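Local coordinates for envelopment polyprotein (PDB 7A56) that probably merges the viral envelope with the host-cell membrane during entry, as a trimeric class II fusion glycoprotein captured in its postfusion conformation, at residues S32-D37 and F100-Y105; A87-A92 and I336-M341; I361-C366 and E420-S425; C387-N392 and Y409-N414. All coordinates share one frame; numbering follows the deposited sequence.

Contact 1: residues S32-D37 and F100-Y105; sequences SDIAND and FSIIIY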
loop_
_atom_site.group_PDB
_atom_site.type_symbol
_atom_site.label_atom_id
_atom_site.label_comp_id
_atom_site.label_asym_id
_atom_site.label_seq_id
_atom_site.Cartn_x
_atom_site.Cartn_y
_atom_site.Cartn_z
ATOM N N SER A 32 40.573 18.778 -10.489
ATOM C CA SER A 32 40.201 20.180 -10.327
ATOM C C SER A 32 39.138 20.584 -11.324
ATOM O O SER A 32 38.223 21.350 -10.997
ATOM C CB SER A 32 41.424 21.071 -10.538
ATOM O OG SER A 32 41.942 21.509 -9.337
ATOM N N ASP A 33 39.320 20.171 -12.578
ATOM C CA ASP A 33 38.330 20.434 -13.618
ATOM C C ASP A 33 36.960 19.855 -13.257
ATOM O O ASP A 33 35.923 20.514 -13.434
ATOM C CB ASP A 33 38.828 19.852 -14.934
ATOM C CG ASP A 33 39.921 20.707 -15.578
ATOM O OD1 ASP A 33 40.183 21.843 -15.128
ATOM O OD2 ASP A 33 40.539 20.212 -16.519
ATOM N N ILE A 34 36.925 18.583 -12.836
ATOM C CA ILE A 34 35.662 17.987 -12.372
ATOM C C ILE A 34 35.067 18.771 -11.208
ATOM O O ILE A 34 33.864 19.058 -11.185
ATOM C CB ILE A 34 35.858 16.510 -11.993
ATOM C CG1 ILE A 34 36.266 15.720 -13.228
ATOM C CG2 ILE A 34 34.558 15.966 -11.322
ATOM C CD1 ILE A 34 37.015 14.372 -12.954
ATOM N N ALA A 35 35.877 19.060 -10.184
ATOM C CA ALA A 35 35.349 19.755 -9.017
ATOM C C ALA A 35 34.760 21.087 -9.424
ATOM O O ALA A 35 33.684 21.475 -8.949
ATOM C CB ALA A 35 36.442 19.981 -7.951
ATOM N N ASN A 36 35.457 21.803 -10.320
ATOM C CA ASN A 36 34.972 23.121 -10.686
ATOM C C ASN A 36 33.670 23.029 -11.469
ATOM O O ASN A 36 32.767 23.855 -11.292
ATOM C CB ASN A 36 36.056 23.837 -11.489
ATOM C CG ASN A 36 35.549 25.071 -12.156
ATOM O OD1 ASN A 36 35.246 26.057 -11.493
ATOM N ND2 ASN A 36 35.420 25.025 -13.484
ATOM N N ASP A 37 33.576 22.048 -12.366
ATOM C CA ASP A 37 32.357 21.788 -13.142
ATOM C C ASP A 37 31.178 21.503 -12.221
ATOM O O ASP A 37 30.074 22.068 -12.361
ATOM C CB ASP A 37 32.664 20.583 -14.044
ATOM C CG ASP A 37 31.640 20.324 -15.137
ATOM O OD1 ASP A 37 30.616 21.034 -15.258
ATOM O OD2 ASP A 37 31.862 19.341 -15.886
ATOM N N PHE A 100 42.801 7.848 -11.581
ATOM C CA PHE A 100 42.121 8.068 -10.303
ATOM C C PHE A 100 40.747 7.440 -10.389
ATOM O O PHE A 100 40.372 6.884 -11.419
ATOM C CB PHE A 100 42.038 9.558 -9.912
ATOM C CG PHE A 100 41.277 10.417 -10.903
ATOM C CD1 PHE A 100 41.941 10.980 -11.979
ATOM C CD2 PHE A 100 39.928 10.692 -10.719
ATOM C CE1 PHE A 100 41.287 11.758 -12.894
ATOM C CE2 PHE A 100 39.226 11.467 -11.656
ATOM C CZ PHE A 100 39.928 12.019 -12.742
ATOM N N SER A 101 39.971 7.579 -9.307
ATOM C CA SER A 101 38.657 6.964 -9.235
ATOM C C SER A 101 37.585 8.020 -8.954
ATOM O O SER A 101 37.847 9.049 -8.310
ATOM C CB SER A 101 38.625 5.883 -8.165
ATOM O OG SER A 101 38.556 6.502 -6.902
ATOM N N ILE A 102 36.410 7.788 -9.539
ATOM C CA ILE A 102 35.187 8.536 -9.261
ATOM C C ILE A 102 34.213 7.536 -8.673
ATOM O O ILE A 102 33.974 6.480 -9.274
ATOM C CB ILE A 102 34.613 9.174 -10.538
ATOM C CG1 ILE A 102 35.606 10.199 -11.138
ATOM C CG2 ILE A 102 33.282 9.828 -10.289
ATOM C CD1 ILE A 102 35.133 10.828 -12.458
ATOM N N ILE A 103 33.627 7.877 -7.532
ATOM C CA ILE A 103 32.644 7.027 -6.857
ATOM C C ILE A 103 31.290 7.714 -6.963
ATOM O O ILE A 103 31.188 8.926 -6.729
ATOM C CB ILE A 103 33.077 6.786 -5.402
ATOM C CG1 ILE A 103 34.317 5.858 -5.383
ATOM C CG2 ILE A 103 31.943 6.199 -4.502
ATOM C CD1 ILE A 103 35.065 5.921 -4.022
ATOM N N ILE A 104 30.270 6.975 -7.398
ATOM C CA ILE A 104 28.894 7.463 -7.361
ATOM C C ILE A 104 28.248 6.960 -6.063
ATOM O O ILE A 104 28.115 5.744 -5.854
ATOM C CB ILE A 104 28.095 6.986 -8.584
ATOM C CG1 ILE A 104 28.825 7.285 -9.917
ATOM C CG2 ILE A 104 26.610 7.474 -8.518
ATOM C CD1 ILE A 104 29.016 8.811 -10.151
ATOM N N TYR A 105 27.870 7.885 -5.171
ATOM C CA TYR A 105 27.574 7.493 -3.780
ATOM C C TYR A 105 26.161 7.964 -3.448
ATOM O O TYR A 105 25.881 9.165 -3.535
ATOM C CB TYR A 105 28.656 8.084 -2.856
ATOM C CG TYR A 105 28.298 8.201 -1.373
ATOM C CD1 TYR A 105 27.601 7.204 -0.726
ATOM C CD2 TYR A 105 28.696 9.298 -0.643
ATOM C CE1 TYR A 105 27.255 7.328 0.661
ATOM C CE2 TYR A 105 28.384 9.443 0.714
ATOM C CZ TYR A 105 27.674 8.457 1.349
ATOM O OH TYR A 105 27.409 8.639 2.655
#
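Ile34 is the residue through which helix 23-40 meets strand 98-134 here, and its terminal methyl does all the touching. The longer branch starts beside the backbone N (chi1 -63°) and then runs on nearly extended, which carries CD1 well clear of the helix and down to the strand. There it meets two residues that project from the same side of the strand. Toward Phe100, Ile34 CD1 arrives at the rim of the ring, 3.8 Å from CZ and 3.9 Å from CE2 of Phe100. The methyl lies near the ring plane and not over a face, which makes this an edge contact; the two side chains come from opposite directions. Toward Ile102, the meeting is methyl to methyl, with Ile34 CD1 4.0 Å from Ile102 CD1.

The strand belongs to one layer of a β-sandwich, and the helix packs against the opening between the two layers: Ile34 also packs on Met206 in strand 197-206, a neighbour of strand 98-134, and on Leu342 in strand 335-343, which lies in the facing sheet. The same methyl-bearing side chain therefore reaches both layers. Phe100 is surrounded further by Ile27, Leu30 and Gln31 from earlier in the helix.

Further along, Asn36 N bonds back to Ser32 O at 2.9 Å, in the ordinary helical pattern. Asp37 ties the helix elsewhere with its buried carboxylate, OD2 forming a salt bridge with Arg225 and OD1 accepting from the backbone N of Asp224.

Contact 2: residues A87-A92 and I336-M341; sequences AGINIA and INYKIM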
loop_
_atom_site.group_PDB
_atom_site.type_symbol
_atom_site.label_atom_id
_atom_site.label_comp_id
_atom_site.label_asym_id
_atom_site.label_seq_id
_atom_site.Cartn_x
_atom_site.Cartn_y
_atom_site.Cartn_z
ATOM N N ALA A 87 29.183 2.976 -5.968
ATOM C CA ALA A 87 29.771 2.244 -7.100
ATOM C C ALA A 87 31.064 2.935 -7.496
ATOM O O ALA A 87 31.153 4.166 -7.389
ATOM C CB ALA A 87 28.834 2.246 -8.348
ATOM N N GLY A 88 32.076 2.179 -7.950
ATOM C CA GLY A 88 33.369 2.769 -8.294
ATOM C C GLY A 88 33.604 2.779 -9.790
ATOM O O GLY A 88 33.202 1.846 -10.487
ATOM N N ILE A 89 34.213 3.857 -10.286
ATOM C CA ILE A 89 34.681 3.957 -11.675
ATOM C C ILE A 89 36.131 4.335 -11.636
ATOM O O ILE A 89 36.485 5.390 -11.102
ATOM C CB ILE A 89 33.908 4.977 -12.522
ATOM C CG1 ILE A 89 32.413 4.659 -12.513
ATOM C CG2 ILE A 89 34.460 5.014 -13.999
ATOM C CD1 ILE A 89 32.033 3.539 -13.473
ATOM N N ASN A 90 36.969 3.505 -12.250
ATOM C CA ASN A 90 38.380 3.806 -12.433
ATOM C C ASN A 90 38.635 4.506 -13.777
ATOM O O ASN A 90 38.100 4.106 -14.822
ATOM C CB ASN A 90 39.163 2.504 -12.323
ATOM C CG ASN A 90 40.637 2.696 -12.520
ATOM O OD1 ASN A 90 41.293 3.414 -11.752
ATOM N ND2 ASN A 90 41.185 2.027 -13.529
ATOM N N ILE A 91 39.378 5.609 -13.707
ATOM C CA ILE A 91 39.768 6.425 -14.847
ATOM C C ILE A 91 41.217 6.083 -15.171
ATOM O O ILE A 91 42.097 6.183 -14.286
ATOM C CB ILE A 91 39.643 7.927 -14.541
ATOM C CG1 ILE A 91 38.324 8.248 -13.781
ATOM C CG2 ILE A 91 39.761 8.695 -15.846
ATOM C CD1 ILE A 91 37.120 7.834 -14.596
ATOM N N ALA A 92 41.465 5.774 -16.450
ATOM C CA ALA A 92 42.793 5.385 -16.910
ATOM C C ALA A 92 43.128 6.052 -18.240
ATOM O O ALA A 92 42.248 6.353 -19.056
ATOM C CB ALA A 92 42.877 3.853 -17.062
ATOM N N ILE A 336 19.432 5.234 -9.865
ATOM C CA ILE A 336 20.227 6.392 -10.266
ATOM C C ILE A 336 21.016 6.036 -11.531
ATOM O O ILE A 336 21.875 5.140 -11.506
ATOM C CB ILE A 336 21.188 6.859 -9.141
ATOM C CG1 ILE A 336 20.450 7.095 -7.787
ATOM C CG2 ILE A 336 21.997 8.159 -9.564
ATOM C CD1 ILE A 336 19.371 8.101 -7.863
ATOM N N ASN A 337 20.717 6.715 -12.646
ATOM C CA ASN A 337 21.529 6.596 -13.859
ATOM C C ASN A 337 22.622 7.643 -13.835
ATOM O O ASN A 337 22.416 8.744 -13.307
ATOM C CB ASN A 337 20.629 6.760 -15.089
ATOM C CG ASN A 337 19.588 5.697 -15.159
ATOM O OD1 ASN A 337 19.917 4.539 -15.344
ATOM N ND2 ASN A 337 18.322 6.056 -14.967
ATOM N N TYR A 338 23.795 7.313 -14.420
ATOM C CA TYR A 338 24.843 8.312 -14.468
ATOM C C TYR A 338 25.716 8.084 -15.702
ATOM O O TYR A 338 25.880 6.953 -16.169
ATOM C CB TYR A 338 25.743 8.291 -13.222
ATOM C CG TYR A 338 26.377 6.924 -12.869
ATOM C CD1 TYR A 338 27.610 6.563 -13.406
ATOM C CD2 TYR A 338 25.755 6.029 -11.997
ATOM C CE1 TYR A 338 28.222 5.363 -13.088
ATOM C CE2 TYR A 338 26.361 4.795 -11.635
ATOM C CZ TYR A 338 27.628 4.478 -12.229
ATOM O OH TYR A 338 28.286 3.300 -11.904
ATOM N N LYS A 339 26.281 9.182 -16.180
ATOM C CA LYS A 339 27.175 9.189 -17.333
ATOM C C LYS A 339 28.327 10.135 -17.048
ATOM O O LYS A 339 28.125 11.272 -16.587
ATOM C CB LYS A 339 26.392 9.589 -18.604
ATOM C CG LYS A 339 27.262 9.552 -19.952
ATOM C CD LYS A 339 26.516 10.290 -21.041
ATOM C CE LYS A 339 27.370 10.271 -22.427
ATOM N NZ LYS A 339 26.549 10.905 -23.511
ATOM N N ILE A 340 29.547 9.654 -17.336
ATOM C CA ILE A 340 30.792 10.380 -17.078
ATOM C C ILE A 340 31.565 10.453 -18.399
ATOM O O ILE A 340 31.721 9.428 -19.076
ATOM C CB ILE A 340 31.649 9.666 -16.012
ATOM C CG1 ILE A 340 30.931 9.627 -14.641
ATOM C CG2 ILE A 340 33.067 10.299 -15.913
ATOM C CD1 ILE A 340 31.420 8.405 -13.817
ATOM N N MET A 341 31.929 11.674 -18.801
ATOM C CA MET A 341 32.640 11.965 -20.069
ATOM C C MET A 341 33.725 12.990 -19.780
ATOM O O MET A 341 33.438 14.196 -19.724
ATOM C CB MET A 341 31.643 12.494 -21.093
ATOM C CG MET A 341 32.249 12.773 -22.531
ATOM S SD MET A 341 30.853 12.686 -23.685
ATOM C CE MET A 341 31.681 12.054 -25.155
HETATM O O HOH W 1 30.272 1.546 -11.864
#
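Ile89 and Tyr338 face each other across the gap between strands 86-92 and 335-343, with Ala87 and Ile340 completing the contact. The apolar part comes first. Ile89 approaches Tyr338 head-on and sets its terminal methyl at the ring's edge, near the ring plane: Ile89 CD1 is 4.2 Å from Tyr338 CE1. Ile340, two residues further along strand 335-343, is met differently, since Ile89 and Ile340 slide past one another in opposite directions and touch flank to tip, Ile89 CG1 lying 4.1 Å from Ile340 CD1. The phenol end of the tyrosine reaches on to Ala87, whose CB stands 3.7 Å from Tyr338 OH. With CG held between the backbone N and the carbonyl carbon (chi1 54°), the ring stretches straight across the interior.

The polar part is a single bridge. A water in the plane of the Tyr338 ring, at its edge, lies 2.6 Å from Tyr338 OH and donates to the carbonyl O of Gly88 across a longer 3.3 Å. A hydroxyl at the end of a buried ring thereby gains a polar partner, and a backbone carbonyl of the opposite strand is tied to it indirectly.

On the outer face of strand 335-343, Lys339 forms a cation-π contact with Tyr74 and gives a hydrogen bond to the carbonyl O of Thr60 of the second subunit, so this sheet also takes part in the trimer.

The strands run nearly parallel in direction (13°) with axes 10.7 Å apart and no bond directly between their backbones: the packing of two face-to-face layers in a β-sandwich, consistent with the central domain of a class II fusion protein.

Contact 3: residues I361-C366 and E420-S425; sequences IRCGGC and ETVSVS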
loop_
_atom_site.group_PDB
_atom_site.type_symbol
_atom_site.label_atom_id
_atom_site.label_comp_id
_atom_site.label_asym_id
_atom_site.label_seq_id
_atom_site.Cartn_x
_atom_site.Cartn_y
_atom_site.Cartn_z
ATOM N N ILE A 361 25.979 -9.130 20.045
ATOM C CA ILE A 361 24.554 -9.276 19.755
ATOM C C ILE A 361 23.856 -9.751 21.021
ATOM O O ILE A 361 24.261 -10.741 21.641
ATOM C CB ILE A 361 24.290 -10.242 18.582
ATOM C CG1 ILE A 361 22.792 -10.479 18.397
ATOM C CG2 ILE A 361 25.039 -11.559 18.778
ATOM C CD1 ILE A 361 22.466 -11.262 17.112
ATOM N N ARG A 362 22.801 -9.031 21.399
ATOM C CA ARG A 362 21.963 -9.347 22.553
ATOM C C ARG A 362 20.523 -9.392 22.059
ATOM O O ARG A 362 20.085 -8.462 21.376
ATOM C CB ARG A 362 22.108 -8.282 23.642
ATOM C CG ARG A 362 23.478 -8.186 24.281
ATOM C CD ARG A 362 24.079 -9.568 24.479
ATOM N NE ARG A 362 24.620 -9.764 25.816
ATOM C CZ ARG A 362 24.005 -10.440 26.782
ATOM N NH1 ARG A 362 24.578 -10.570 27.967
ATOM N NH2 ARG A 362 22.816 -10.989 26.560
ATOM N N CYS A 363 19.803 -10.474 22.351
ATOM C CA CYS A 363 18.409 -10.604 21.936
ATOM C C CYS A 363 17.554 -10.987 23.133
ATOM O O CYS A 363 17.970 -11.806 23.975
ATOM C CB CYS A 363 18.238 -11.648 20.835
ATOM S SG CYS A 363 19.274 -11.371 19.401
ATOM N N GLY A 364 16.365 -10.376 23.212
ATOM C CA GLY A 364 15.391 -10.638 24.271
ATOM C C GLY A 364 13.985 -10.367 23.769
ATOM O O GLY A 364 13.775 -9.448 22.970
ATOM N N GLY A 365 13.031 -11.167 24.171
ATOM C CA GLY A 365 11.677 -11.023 23.680
ATOM C C GLY A 365 10.993 -12.373 23.710
ATOM O O GLY A 365 11.339 -13.226 24.523
ATOM N N CYS A 366 10.036 -12.559 22.805
ATOM C CA CYS A 366 9.259 -13.793 22.821
ATOM C C CYS A 366 8.470 -13.948 21.526
ATOM O O CYS A 366 8.393 -13.035 20.700
ATOM C CB CYS A 366 8.324 -13.842 24.032
ATOM S SG CYS A 366 7.375 -12.328 24.277
ATOM N N GLU A 420 16.258 -21.819 20.015
ATOM C CA GLU A 420 17.146 -21.758 21.163
ATOM C C GLU A 420 18.391 -20.932 20.916
ATOM O O GLU A 420 19.055 -20.545 21.883
ATOM C CB GLU A 420 17.561 -23.171 21.614
ATOM C CG GLU A 420 17.906 -24.149 20.489
ATOM C CD GLU A 420 17.752 -25.612 20.921
ATOM O OE1 GLU A 420 18.057 -25.939 22.100
ATOM O OE2 GLU A 420 17.308 -26.432 20.081
ATOM N N THR A 421 18.726 -20.653 19.664
ATOM C CA THR A 421 19.818 -19.752 19.330
ATOM C C THR A 421 19.337 -18.860 18.199
ATOM O O THR A 421 18.784 -19.354 17.210
ATOM C CB THR A 421 21.083 -20.506 18.900
ATOM O OG1 THR A 421 21.430 -21.489 19.884
ATOM C CG2 THR A 421 22.240 -19.539 18.731
ATOM N N VAL A 422 19.539 -17.562 18.344
ATOM C CA VAL A 422 19.290 -16.621 17.266
ATOM C C VAL A 422 20.600 -16.410 16.526
ATOM O O VAL A 422 21.618 -16.079 17.143
ATOM C CB VAL A 422 18.745 -15.289 17.798
ATOM C CG1 VAL A 422 18.703 -14.288 16.678
ATOM C CG2 VAL A 422 17.374 -15.475 18.436
ATOM N N SER A 423 20.575 -16.640 15.217
ATOM C CA SER A 423 21.686 -16.354 14.307
ATOM C C SER A 423 21.346 -15.160 13.426
ATOM O O SER A 423 20.200 -15.018 12.992
ATOM C CB SER A 423 21.985 -17.558 13.416
ATOM O OG SER A 423 23.267 -17.406 12.833
ATOM N N VAL A 424 22.344 -14.312 13.151
ATOM C CA VAL A 424 22.155 -13.138 12.313
ATOM C C VAL A 424 23.432 -12.928 11.508
ATOM O O VAL A 424 24.545 -13.055 12.033
ATOM C CB VAL A 424 21.828 -11.859 13.119
ATOM C CG1 VAL A 424 21.822 -10.643 12.184
ATOM C CG2 VAL A 424 20.478 -11.981 13.885
ATOM N N SER A 425 23.266 -12.592 10.232
ATOM C CA SER A 425 24.400 -12.237 9.391
ATOM C C SER A 425 24.141 -10.858 8.814
ATOM O O SER A 425 22.992 -10.509 8.495
ATOM C CB SER A 425 24.644 -13.299 8.286
ATOM O OG SER A 425 23.749 -13.187 7.187
#
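Ile361 and Val424 cross obliquely, the isoleucine coming down from strand 356-365 as a straight rod and the valine offering a flank. Both torsions of Ile361 are close to fully extended (chi1 174°, chi2 171°), which sends CD1 as far from its own backbone as the side chain allows. Ile361 CD1 settles against one side of Val424, 3.9 Å from Val424 CG2 and 4.1 Å from Val424 CB.

Two residues along, Cys363 points its sulfur at Val422: Cys363 SG rests 4.0 Å from Val422 CG1, the valine methyl that stands anti to the backbone N (chi1 171°). The sulfur is not a thiol but half of the disulfide with Cys375, on the adjoining strand 373-381 of the same sheet. The cross-link thus lies inside the interior, fixing the sulfur that meets the valine. Ile361 and Cys363 both also touch Thr433 on strand 429-433, while Val424 reaches Leu377 on strand 373-381, so the interlocking extends to the strands alongside.

No hydrogen bond joins the two segments; the association is purely one of apolar groups meeting from two layers. Strand 356-365 lies in one sheet, with Cys363 also bonded through its backbone to Ser436 near the C terminus, and strand 422-426 lies in the other, an arrangement of facing antiparallel sheets that fits the immunoglobulin-like domain III of class II fusion proteins.

Contact 4: residues C387-N392 and Y409-N414; sequences CSIKSN and YSIKLN. With PO4 (phosphate ion), chain J.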
loop_
_atom_site.group_PDB
_atom_site.type_symbol
_atom_site.label_atom_id
_atom_site.label_comp_id
_atom_site.label_asym_id
_atom_site.label_seq_id
_atom_site.Cartn_x
_atom_site.Cartn_y
_atom_site.Cartn_z
ATOM N N CYS A 387 24.157 -3.500 3.521
ATOM C CA CYS A 387 24.406 -4.927 3.632
ATOM C C CYS A 387 23.123 -5.725 3.600
ATOM O O CYS A 387 22.117 -5.319 4.165
ATOM C CB CYS A 387 25.101 -5.268 4.946
ATOM S SG CYS A 387 26.745 -4.652 5.024
ATOM N N SER A 388 23.197 -6.917 3.039
ATOM C CA SER A 388 22.128 -7.884 3.267
ATOM C C SER A 388 22.083 -8.327 4.740
ATOM O O SER A 388 23.113 -8.670 5.330
ATOM C CB SER A 388 22.363 -9.093 2.369
ATOM O OG SER A 388 21.177 -9.817 2.235
ATOM N N ILE A 389 20.901 -8.343 5.350
ATOM C CA ILE A 389 20.781 -8.884 6.704
ATOM C C ILE A 389 19.950 -10.160 6.614
ATOM O O ILE A 389 18.912 -10.192 5.933
ATOM C CB ILE A 389 20.238 -7.828 7.698
ATOM C CG1 ILE A 389 20.141 -8.416 9.119
ATOM C CG2 ILE A 389 18.941 -7.137 7.223
ATOM C CD1 ILE A 389 19.952 -7.342 10.218
ATOM N N LYS A 390 20.445 -11.238 7.235
ATOM C CA LYS A 390 19.735 -12.517 7.268
ATOM C C LYS A 390 19.670 -13.082 8.692
ATOM O O LYS A 390 20.440 -12.693 9.565
ATOM C CB LYS A 390 20.396 -13.519 6.308
ATOM C CG LYS A 390 20.301 -13.013 4.833
ATOM C CD LYS A 390 20.629 -14.050 3.815
ATOM C CE LYS A 390 20.612 -13.409 2.422
ATOM N NZ LYS A 390 19.374 -12.636 2.116
ATOM N N SER A 391 18.756 -14.027 8.919
ATOM C CA SER A 391 18.624 -14.675 10.217
ATOM C C SER A 391 17.953 -16.029 10.030
ATOM O O SER A 391 17.317 -16.293 9.001
ATOM C CB SER A 391 17.820 -13.807 11.214
ATOM O OG SER A 391 17.502 -14.475 12.447
ATOM N N ASN A 392 18.131 -16.899 11.032
ATOM C CA ASN A 392 17.291 -18.089 11.097
ATOM C C ASN A 392 15.856 -17.718 11.454
ATOM O O ASN A 392 14.926 -18.446 11.105
ATOM C CB ASN A 392 17.854 -19.115 12.088
ATOM C CG ASN A 392 18.017 -18.557 13.494
ATOM O OD1 ASN A 392 18.403 -17.408 13.683
ATOM N ND2 ASN A 392 17.710 -19.368 14.482
ATOM N N TYR A 409 23.016 -0.857 16.507
ATOM C CA TYR A 409 21.951 -1.107 15.539
ATOM C C TYR A 409 20.940 -2.014 16.224
ATOM O O TYR A 409 21.336 -2.870 17.007
ATOM C CB TYR A 409 22.497 -1.798 14.264
ATOM C CG TYR A 409 23.546 -0.983 13.548
ATOM C CD1 TYR A 409 24.854 -0.928 14.022
ATOM C CD2 TYR A 409 23.220 -0.250 12.392
ATOM C CE1 TYR A 409 25.808 -0.158 13.389
ATOM C CE2 TYR A 409 24.179 0.521 11.740
ATOM C CZ TYR A 409 25.452 0.563 12.246
ATOM O OH TYR A 409 26.375 1.329 11.622
ATOM N N SER A 410 19.645 -1.820 15.988
ATOM C CA SER A 410 18.673 -2.740 16.576
ATOM C C SER A 410 17.726 -3.250 15.506
ATOM O O SER A 410 17.357 -2.512 14.595
ATOM C CB SER A 410 17.870 -2.096 17.714
ATOM O OG SER A 410 17.293 -0.889 17.298
ATOM N N ILE A 411 17.312 -4.514 15.639
ATOM C CA ILE A 411 16.419 -5.154 14.676
ATOM C C ILE A 411 15.363 -5.938 15.437
ATOM O O ILE A 411 15.557 -6.327 16.590
ATOM C CB ILE A 411 17.145 -6.122 13.718
ATOM C CG1 ILE A 411 17.729 -7.321 14.457
ATOM C CG2 ILE A 411 18.163 -5.379 12.851
ATOM C CD1 ILE A 411 18.616 -8.175 13.554
ATOM N N LYS A 412 14.242 -6.188 14.766
ATOM C CA LYS A 412 13.179 -7.013 15.326
ATOM C C LYS A 412 13.069 -8.294 14.510
ATOM O O LYS A 412 13.211 -8.267 13.280
ATOM C CB LYS A 412 11.858 -6.243 15.350
ATOM C CG LYS A 412 10.646 -7.069 15.691
ATOM C CD LYS A 412 9.394 -6.196 15.786
ATOM C CE LYS A 412 8.872 -5.718 14.420
ATOM N NZ LYS A 412 7.427 -5.248 14.481
ATOM N N LEU A 413 12.909 -9.417 15.208
ATOM C CA LEU A 413 12.843 -10.747 14.616
ATOM C C LEU A 413 11.559 -11.456 15.016
ATOM O O LEU A 413 10.997 -11.232 16.091
ATOM C CB LEU A 413 14.031 -11.619 15.039
ATOM C CG LEU A 413 15.420 -11.064 14.705
ATOM C CD1 LEU A 413 16.461 -12.035 15.250
ATOM C CD2 LEU A 413 15.609 -10.784 13.210
ATOM N N ASN A 414 11.117 -12.328 14.145
ATOM C CA ASN A 414 9.980 -13.187 14.419
ATOM C C ASN A 414 10.542 -14.596 14.437
ATOM O O ASN A 414 10.790 -15.171 13.376
ATOM C CB ASN A 414 8.897 -13.014 13.360
ATOM C CG ASN A 414 7.808 -14.057 13.460
ATOM O OD1 ASN A 414 7.677 -14.942 12.597
ATOM N ND2 ASN A 414 7.001 -13.952 14.506
HETATM P P PO4 J . 16.597 -15.055 2.351
HETATM O O1 PO4 J . 15.306 -15.780 2.081
HETATM O O2 PO4 J . 17.008 -15.294 3.798
HETATM O O3 PO4 J . 16.479 -13.569 2.105
HETATM O O4 PO4 J . 17.659 -15.571 1.410
#
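The interior of the C-terminal β-sandwich is spanned here by Ile389, from strand 385-391, and Ile411, from strand 408-414 in the opposing sheet. They reach toward each other tip to tip: Ile389 CD1 is 3.7 Å from Ile411 CD1 and equally 3.7 Å from Ile411 CG2, so one methyl is nested against two. Ile389 carries CG1 anti to the backbone N (chi1 -179°) and continues extended, which drives CD1 deep into the gap. In Ile411 the longer branch leaves between the backbone N and the carbonyl carbon (chi1 65°), and its extended second torsion (chi2 -172°) brings CD1 beside CG2, so the pair receives the incoming methyl.

The second pair is mixed in character. Ser391 OG lies 3.9 Å from Leu413 CD1, a plain van der Waals touch; the hydroxyl's hydrogen bonds go to Cys393 N and Ser423 O. Leu413 in turn packs on Cys375 and Thr395 within its own sheet. These are two facing antiparallel sheets at the C-terminal end of the chain, consistent with the immunoglobulin-like domain III of class II fusion proteins. At the far end of strand 385-391, Cys387 is joined by a disulfide to Cys427.

Lys390, between the two inward-facing residues, heads away from the core. Its chain bends at the last torsion and NZ donates to a phosphate ion, at 3.0 Å to O3 and weakly, at 3.5 Å, to O4. Lys398 of the same chain and Gln197 of the third subunit also bond to the ion, which probably came from the crystallisation liquor and sits at a subunit boundary.

From the N terminus, helix 23-40 opens contact 1 and strand 86-92 opens contact 2. Contact 1 then closes at 100-105, but contact 2 stays open until 336-341, so the two loops cross. Strands 86-92 and 98-134 are sheet neighbours, linked by Ile89 N to Ile102 O at 2.8 Å; together the contacts tie the helix and both layers of the first sandwich. The chain next opens contact 3 at 361-366, and contact 4 (387-392 with 409-414) lies nested inside that loop before 420-425 closes it. Contacts 3 and 4 join the two sheets of the C-terminal sandwich, their centres about 9 Å apart but 32 to 43 Å from those of contacts 1 and 2.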